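PDB 3TT2: GCN5-related N-acetyltransferase from Sphaerobacter thermophilus, which probably acts as an acyltransferase of the GCN5-related family, moving an acyl group such as acetyl onto an acceptor that remains to be identified. Local coordinates for residues A[44-47]-A[48-52]; A[78-81]-A[82-86]; A[108-111]-A[112-116]. All coordinates share one frame; numbering follows the deposited sequence.

Interaction 1 of 3, residues A[44-47]-A[48-52]; sequences SAEE and VLRDW
Glu-46 and Arg-50 sit one turn apart on the short helix 45-51 and form an i to i+4 salt bridge, just after an N-cap at Ser-44. The cap belongs to a small hydroxyl residue: Ser-44 OG turns back to accept from Glu-47 N at 3.3 Å, giving this first-turn amide a side-chain acceptor beside a weak backbone bond to Ser-44 O. Acidic residues in that turn, Glu-46 and Glu-47, are likely to suit the positive end of the helix dipole. The helical ladder opens weakly with Val-48 N to Ser-44 O, strengthens at Leu-49 N to Ala-45 O, 2.9 Å, and runs on with Asp-51 N to Glu-47 O. On the other flank Val-48 packs on Ala-23 of helix 23-36, and Trp-52 NE1 bonds Tyr-74 OH.

The Arg-50 side chain can be followed outward. Its CB rests beside Glu-47 O, at 3.3 Å. The chain leaves with CG opposite the backbone N (chi1 170°), then bends at chi3 (-58°), which folds the guanidinium back toward the helix start. There NH1 comes near Glu-47 CA (3.5 Å) and, more loosely, the CG of the same residue. The extended Glu-46 chain runs alongside that of Arg-50, pointing the same way, and at the tip Glu-46 OE2 meets Arg-50 NH2 at 3.6 Å, at the guanidinium edge, with the carboxylate and guanidinium planes 61° apart.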
loop_
_atom_site.group_PDB
_atom_site.type_symbol
_atom_site.label_atom_id
_atom_site.label_comp_id
_atom_site.label_asym_id
_atom_site.label_seq_id
_atom_site.Cartn_x
_atom_site.Cartn_y
_atom_site.Cartn_z
ATOM N N SER A 44 -15.334 -2.877 6.327
ATOM C CA SER A 44 -16.043 -4.009 6.920
ATOM C C SER A 44 -15.127 -4.718 7.913
ATOM O O SER A 44 -13.904 -4.647 7.798
ATOM C CB SER A 44 -16.494 -4.993 5.837
ATOM O OG SER A 44 -15.386 -5.628 5.219
ATOM N N ALA A 45 -15.719 -5.396 8.890
ATOM C CA ALA A 45 -14.951 -6.174 9.852
ATOM C C ALA A 45 -14.180 -7.265 9.128
ATOM O O ALA A 45 -13.102 -7.666 9.556
ATOM C CB ALA A 45 -15.862 -6.783 10.889
ATOM N N GLU A 46 -14.746 -7.735 8.024
ATOM C CA GLU A 46 -14.103 -8.722 7.180
ATOM C C GLU A 46 -12.724 -8.265 6.705
ATOM O O GLU A 46 -11.766 -9.041 6.726
ATOM C CB GLU A 46 -14.983 -8.985 5.979
ATOM C CG GLU A 46 -14.488 -10.088 5.100
ATOM C CD GLU A 46 -15.449 -10.383 3.971
ATOM O OE1 GLU A 46 -16.671 -10.502 4.232
ATOM O OE2 GLU A 46 -14.978 -10.485 2.819
ATOM N N GLU A 47 -12.625 -7.010 6.270
ATOM C CA GLU A 47 -11.344 -6.450 5.839
ATOM C C GLU A 47 -10.360 -6.356 6.998
ATOM O O GLU A 47 -9.195 -6.719 6.858
ATOM C CB GLU A 47 -11.521 -5.067 5.206
ATOM C CG GLU A 47 -11.854 -5.103 3.726
ATOM C CD GLU A 47 -11.959 -3.721 3.110
ATOM O OE1 GLU A 47 -12.939 -3.468 2.369
ATOM O OE2 GLU A 47 -11.057 -2.892 3.360
ATOM N N VAL A 48 -10.842 -5.857 8.135
ATOM C CA VAL A 48 -10.036 -5.726 9.345
ATOM C C VAL A 48 -9.387 -7.059 9.695
ATOM O O VAL A 48 -8.170 -7.143 9.842
ATOM C CB VAL A 48 -10.886 -5.194 10.526
ATOM C CG1 VAL A 48 -10.215 -5.448 11.855
ATOM C CG2 VAL A 48 -11.160 -3.713 10.357
ATOM N N LEU A 49 -10.207 -8.101 9.783
ATOM C CA LEU A 49 -9.747 -9.458 10.065
ATOM C C LEU A 49 -8.694 -9.947 9.095
ATOM O O LEU A 49 -7.833 -10.746 9.461
ATOM C CB LEU A 49 -10.919 -10.416 9.975
ATOM C CG LEU A 49 -12.016 -10.161 10.989
ATOM C CD1 LEU A 49 -13.293 -10.788 10.471
ATOM C CD2 LEU A 49 -11.612 -10.721 12.346
ATOM N N ARG A 50 -8.804 -9.497 7.847
ATOM C CA ARG A 50 -7.851 -9.859 6.806
ATOM C C ARG A 50 -6.544 -9.082 6.935
ATOM O O ARG A 50 -5.461 -9.643 6.775
ATOM C CB ARG A 50 -8.451 -9.623 5.424
ATOM C CG ARG A 50 -7.434 -9.756 4.299
ATOM C CD ARG A 50 -8.022 -9.425 2.930
ATOM N NE ARG A 50 -9.169 -10.262 2.591
ATOM C CZ ARG A 50 -10.435 -9.874 2.707
ATOM N NH1 ARG A 50 -10.719 -8.659 3.160
ATOM N NH2 ARG A 50 -11.416 -10.700 2.374
ATOM N N ASP A 51 -6.642 -7.788 7.218
ATOM C CA ASP A 51 -5.452 -6.967 7.404
ATOM C C ASP A 51 -4.777 -7.282 8.743
ATOM O O ASP A 51 -3.698 -6.770 9.044
ATOM C CB ASP A 51 -5.780 -5.471 7.288
ATOM C CG ASP A 51 -6.473 -5.116 5.973
ATOM O OD1 ASP A 51 -6.640 -6.013 5.117
ATOM O OD2 ASP A 51 -6.848 -3.936 5.790
ATOM N N TRP A 52 -5.426 -8.112 9.554
ATOM C CA TRP A 52 -4.843 -8.551 10.814
ATOM C C TRP A 52 -4.124 -9.875 10.655
ATOM O O TRP A 52 -3.585 -10.413 11.625
ATOM C CB TRP A 52 -5.919 -8.710 11.876
ATOM C CG TRP A 52 -6.286 -7.455 12.563
ATOM C CD1 TRP A 52 -5.650 -6.253 12.475
ATOM C CD2 TRP A 52 -7.387 -7.265 13.460
ATOM N NE1 TRP A 52 -6.279 -5.323 13.270
ATOM C CE2 TRP A 52 -7.354 -5.918 13.881
ATOM C CE3 TRP A 52 -8.401 -8.100 13.948
ATOM C CZ2 TRP A 52 -8.299 -5.388 14.771
ATOM C CZ3 TRP A 52 -9.329 -7.572 14.823
ATOM C CH2 TRP A 52 -9.273 -6.230 15.226
#

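Interaction 2 of 3, residues A[78-81]-A[82-86]; sequences LNRR and YVQLS
Leu-78 and Ser-86 pair by their backbones near the end of the antiparallel hairpin of strands 71-80 and 84-91, whose short segments run at 166°. Backbone hydrogen bonds carry most of the contact. Leu-78 N gives to Ser-86 O and Ser-86 N returns to Leu-78 O, both at 2.8 Å, while Arg-80 N gives to Gln-84 O. Arg-80 O takes Val-83 N at 2.9 Å and, weakly, Gln-84 N, so two residues face one: a classic beta bulge. Arg-81 and Tyr-82 make the bend with left-handed helical backbone angles.

Of the polar side chains, Asn-79 suits its place because its amide reaches the turn. Tyr-82 N lies in the plane of that amide, on a lone pair of Asn-79 OD1, at 2.9 Å. The other branch, Asn-79 ND2, stands over one face of the Tyr-82 ring near its rim, 3.3 Å from CE1, with the amide and ring planes 46° apart. Gln-84 OE1 lies over a face of the Arg-80 guanidinium, 3.3 Å from NH2, too poorly angled for a hydrogen bond.

Apolar packing is lighter: Leu-85 CD1 touches Asn-79 CB at 3.9 Å. Asn-79 and Leu-85 share the face turned to Trp-111 of helix 100-115, whereas Ser-86 OG bonds Gln-128 NE2, and the backbone of strand 84-91 pairs with that of strand 125-132.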
loop_
_atom_site.group_PDB
_atom_site.type_symbol
_atom_site.label_atom_id
_atom_site.label_comp_id
_atom_site.label_asym_id
_atom_site.label_seq_id
_atom_site.Cartn_x
_atom_site.Cartn_y
_atom_site.Cartn_z
ATOM N N LEU A 78 3.171 -0.978 10.466
ATOM C CA LEU A 78 4.048 -1.803 9.638
ATOM C C LEU A 78 5.513 -1.479 9.938
ATOM O O LEU A 78 5.887 -0.316 10.038
ATOM C CB LEU A 78 3.748 -1.608 8.161
ATOM C CG LEU A 78 2.567 -2.461 7.724
ATOM C CD1 LEU A 78 2.081 -2.087 6.329
ATOM C CD2 LEU A 78 2.995 -3.906 7.777
ATOM N N ASN A 79 6.334 -2.513 10.105
ATOM C CA ASN A 79 7.723 -2.334 10.514
ATOM C C ASN A 79 8.689 -2.865 9.472
ATOM O O ASN A 79 8.645 -4.042 9.136
ATOM C CB ASN A 79 7.956 -3.039 11.847
ATOM C CG ASN A 79 9.420 -3.280 12.132
ATOM O OD1 ASN A 79 10.261 -2.449 11.822
ATOM N ND2 ASN A 79 9.732 -4.426 12.731
ATOM N N ARG A 80 9.558 -2.003 8.952
ATOM C CA ARG A 80 10.605 -2.454 8.031
ATOM C C ARG A 80 11.981 -2.376 8.681
ATOM O O ARG A 80 12.507 -1.284 8.879
ATOM C CB ARG A 80 10.591 -1.588 6.759
ATOM C CG ARG A 80 11.746 -1.854 5.791
ATOM C CD ARG A 80 11.756 -0.886 4.599
ATOM N NE ARG A 80 10.500 -0.911 3.851
ATOM C CZ ARG A 80 10.162 -0.026 2.913
ATOM N NH1 ARG A 80 8.988 -0.133 2.288
ATOM N NH2 ARG A 80 10.992 0.966 2.601
ATOM N N ARG A 81 12.537 -3.536 9.040
ATOM C CA ARG A 81 13.923 -3.693 9.533
ATOM C C ARG A 81 14.214 -2.797 10.732
ATOM O O ARG A 81 15.369 -2.524 11.035
ATOM C CB ARG A 81 14.953 -3.353 8.443
ATOM C CG ARG A 81 15.095 -4.342 7.298
ATOM C CD ARG A 81 14.909 -3.608 5.981
ATOM N NE ARG A 81 15.864 -4.016 4.950
ATOM C CZ ARG A 81 16.165 -3.277 3.883
ATOM N NH1 ARG A 81 15.597 -2.089 3.718
ATOM N NH2 ARG A 81 17.038 -3.717 2.985
ATOM N N TYR A 82 13.163 -2.344 11.399
ATOM C CA TYR A 82 13.221 -1.382 12.498
ATOM C C TYR A 82 13.899 -0.067 12.117
ATOM O O TYR A 82 14.339 0.678 13.002
ATOM C CB TYR A 82 13.971 -1.993 13.693
ATOM C CG TYR A 82 13.373 -3.293 14.179
ATOM C CD1 TYR A 82 12.243 -3.296 14.973
ATOM C CD2 TYR A 82 13.940 -4.512 13.846
ATOM C CE1 TYR A 82 11.693 -4.465 15.426
ATOM C CE2 TYR A 82 13.391 -5.703 14.299
ATOM C CZ TYR A 82 12.264 -5.672 15.092
ATOM O OH TYR A 82 11.707 -6.854 15.556
ATOM N N VAL A 83 14.041 0.229 10.827
ATOM C CA VAL A 83 14.478 1.574 10.443
ATOM C C VAL A 83 13.396 2.518 9.931
ATOM O O VAL A 83 13.606 3.735 9.824
ATOM C CB VAL A 83 15.605 1.506 9.388
ATOM C CG1 VAL A 83 16.830 0.842 9.977
ATOM C CG2 VAL A 83 15.110 0.800 8.114
ATOM N N GLN A 84 12.258 1.946 9.556
ATOM C CA GLN A 84 11.151 2.737 9.078
ATOM C C GLN A 84 9.846 2.183 9.560
ATOM O O GLN A 84 9.449 1.082 9.160
ATOM C CB GLN A 84 11.154 2.769 7.572
ATOM C CG GLN A 84 10.029 3.566 6.968
ATOM C CD GLN A 84 10.353 3.960 5.549
ATOM O OE1 GLN A 84 9.831 3.378 4.597
ATOM N NE2 GLN A 84 11.250 4.937 5.395
ATOM N N LEU A 85 9.122 2.974 10.333
ATOM C CA LEU A 85 7.875 2.501 10.874
ATOM C C LEU A 85 6.742 3.232 10.199
ATOM O O LEU A 85 6.692 4.458 10.209
ATOM C CB LEU A 85 7.834 2.749 12.371
ATOM C CG LEU A 85 6.632 2.033 12.970
ATOM C CD1 LEU A 85 6.879 0.516 12.969
ATOM C CD2 LEU A 85 6.289 2.580 14.353
ATOM N N SER A 86 5.841 2.476 9.591
ATOM C CA SER A 86 4.620 3.037 9.050
ATOM C C SER A 86 3.511 2.874 10.079
ATOM O O SER A 86 3.391 1.829 10.721
ATOM C CB SER A 86 4.240 2.325 7.758
ATOM O OG SER A 86 5.105 2.686 6.703
#

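Interaction 3 of 3, residues A[108-111]-A[112-116]; sequences GEEW and IQDRM
Trp-111 and Arg-115, one turn apart near the end of helix 100-115, stack flat: the guanidinium lies over the indole with the planes only 6° apart and the centres 3.5 Å apart. The two side chains cross at about a right angle, so the arginine is laid across the ring system. Its CZ stands over the five-membered ring, 3.5 Å from the centroid, a cation-pi contact. Its CD sits over the six-membered ring, 3.6 Å from that centroid, a CH-pi contact that the extended run from CG to NE makes possible. Trp-111 carries its CG beside its own carbonyl carbon (chi1 -171°), which brings the indole close to Trp-111 O. Arg-115 NH1 donates to that oxygen at 2.8 Å, with the oxygen in the guanidinium plane and the donor tilted 27° from the carbonyl plane.

At the ring's edge lies Ile-112 N, and Ile-112 CD1 meets Trp-111 CZ3 at 4.2 Å, while the isoleucine also packs on Val-125 and Val-127 of strand 125-132. Trp-111 NE1 donates a hydrogen bond to Gln-59 O, which helps hold the indole's rotation. Replaced by an alanine, Trp-111 would probably leave Gln-59 O without this donor and the Arg-115 guanidinium without the face it lies on, easier to turn about its bond to the backbone oxygen. Glu-110 OE1 and Asp-114 OD2, 4.2 Å apart, are like charges and presumably repel mildly. Arginine suits its place chemically: its flat cation can spread on an aromatic face while an in-plane N-H satisfies a last-turn carbonyl, and its charge probably eases the negative end of the helix dipole.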
loop_
_atom_site.group_PDB
_atom_site.type_symbol
_atom_site.label_atom_id
_atom_site.label_comp_id
_atom_site.label_asym_id
_atom_site.label_seq_id
_atom_site.Cartn_x
_atom_site.Cartn_y
_atom_site.Cartn_z
ATOM N N GLY A 108 3.018 5.420 18.376
ATOM C CA GLY A 108 3.779 4.864 17.282
ATOM C C GLY A 108 5.236 5.250 17.363
ATOM O O GLY A 108 6.113 4.445 17.064
ATOM N N GLU A 109 5.494 6.491 17.764
ATOM C CA GLU A 109 6.860 6.961 17.965
ATOM C C GLU A 109 7.531 6.173 19.077
ATOM O O GLU A 109 8.670 5.747 18.947
ATOM C CB GLU A 109 6.888 8.454 18.305
ATOM C CG GLU A 109 6.446 9.362 17.175
ATOM C CD GLU A 109 6.751 10.822 17.446
ATOM O OE1 GLU A 109 7.170 11.142 18.576
ATOM O OE2 GLU A 109 6.586 11.652 16.529
ATOM N N GLU A 110 6.816 5.974 20.174
ATOM C CA GLU A 110 7.376 5.222 21.273
ATOM C C GLU A 110 7.513 3.763 20.861
ATOM O O GLU A 110 8.335 3.049 21.407
ATOM C CB GLU A 110 6.534 5.370 22.548
ATOM C CG GLU A 110 5.339 4.429 22.622
ATOM C CD GLU A 110 4.975 4.025 24.050
ATOM O OE1 GLU A 110 5.639 4.505 25.000
ATOM O OE2 GLU A 110 4.029 3.220 24.217
ATOM N N TRP A 111 6.720 3.320 19.887
ATOM C CA TRP A 111 6.792 1.929 19.457
ATOM C C TRP A 111 8.179 1.628 18.917
ATOM O O TRP A 111 8.837 0.697 19.382
ATOM C CB TRP A 111 5.740 1.601 18.397
ATOM C CG TRP A 111 5.638 0.121 18.092
ATOM C CD1 TRP A 111 4.753 -0.761 18.631
ATOM C CD2 TRP A 111 6.450 -0.641 17.180
ATOM N NE1 TRP A 111 4.956 -2.019 18.116
ATOM C CE2 TRP A 111 5.995 -1.974 17.228
ATOM C CE3 TRP A 111 7.524 -0.327 16.333
ATOM C CZ2 TRP A 111 6.573 -2.990 16.469
ATOM C CZ3 TRP A 111 8.101 -1.346 15.574
ATOM C CH2 TRP A 111 7.621 -2.657 15.647
ATOM N N ILE A 112 8.620 2.416 17.937
ATOM C CA ILE A 112 9.938 2.213 17.338
ATOM C C ILE A 112 11.090 2.546 18.293
ATOM O O ILE A 112 12.106 1.880 18.278
ATOM C CB ILE A 112 10.127 2.983 16.010
ATOM C CG1 ILE A 112 11.424 2.533 15.339
ATOM C CG2 ILE A 112 10.180 4.480 16.243
ATOM C CD1 ILE A 112 11.554 1.028 15.214
ATOM N N GLN A 113 10.922 3.556 19.130
ATOM C CA GLN A 113 11.949 3.925 20.078
ATOM C C GLN A 113 12.289 2.804 21.063
ATOM O O GLN A 113 13.453 2.619 21.442
ATOM C CB GLN A 113 11.502 5.154 20.843
ATOM C CG GLN A 113 11.549 6.414 20.014
ATOM C CD GLN A 113 11.011 7.594 20.776
ATOM O OE1 GLN A 113 10.107 7.449 21.608
ATOM N NE2 GLN A 113 11.580 8.770 20.526
ATOM N N ASP A 114 11.272 2.060 21.471
ATOM C CA ASP A 114 11.430 0.964 22.416
ATOM C C ASP A 114 12.110 -0.236 21.789
ATOM O O ASP A 114 12.656 -1.083 22.505
ATOM C CB ASP A 114 10.058 0.502 22.932
ATOM C CG ASP A 114 9.418 1.499 23.865
ATOM O OD1 ASP A 114 10.077 2.508 24.152
ATOM O OD2 ASP A 114 8.275 1.283 24.325
ATOM N N ARG A 115 11.952 -0.369 20.476
ATOM C CA ARG A 115 12.562 -1.444 19.685
ATOM C C ARG A 115 13.846 -1.069 18.901
ATOM O O ARG A 115 14.429 -1.885 18.185
ATOM C CB ARG A 115 11.491 -2.082 18.793
ATOM C CG ARG A 115 10.419 -2.795 19.617
ATOM C CD ARG A 115 9.233 -3.226 18.777
ATOM N NE ARG A 115 8.113 -3.699 19.595
ATOM C CZ ARG A 115 7.312 -2.915 20.312
ATOM N NH1 ARG A 115 7.499 -1.606 20.349
ATOM N NH2 ARG A 115 6.324 -3.443 21.009
HETATM N N MSE A 116 14.274 0.174 19.063
HETATM C CA MSE A 116 15.213 0.836 18.169
HETATM C C MSE A 116 16.599 0.202 18.146
HETATM O O MSE A 116 17.341 0.365 17.181
HETATM C CB MSE A 116 15.315 2.299 18.597
HETATM C CG MSE A 116 15.843 3.231 17.553
HETATM SE SE MSE A 116 15.644 5.086 18.098
HETATM C CE MSE A 116 16.416 5.063 19.887
#

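Followed from the N terminus, the three contacts come in series, and none encloses or crosses another. Interaction 1 spans one short helix, 45-51, and closes no loop. Interaction 2 closes the tight turn of the hairpin 71-80/84-91. Interaction 3 lies in the last turns of helix 100-115, which in the beta-alpha-beta unit of this acetyltransferase fold leads from strand 84-91 toward strand 125-132. Interactions 2 and 3 touch directly, with Leu-85 CD1 3.4 Å from Trp-111 CZ3, and so pack the helix against the hairpin. Interaction 1 stands apart, its nearest atoms about 7 Å from interaction 2 and about 13 Å from interaction 3.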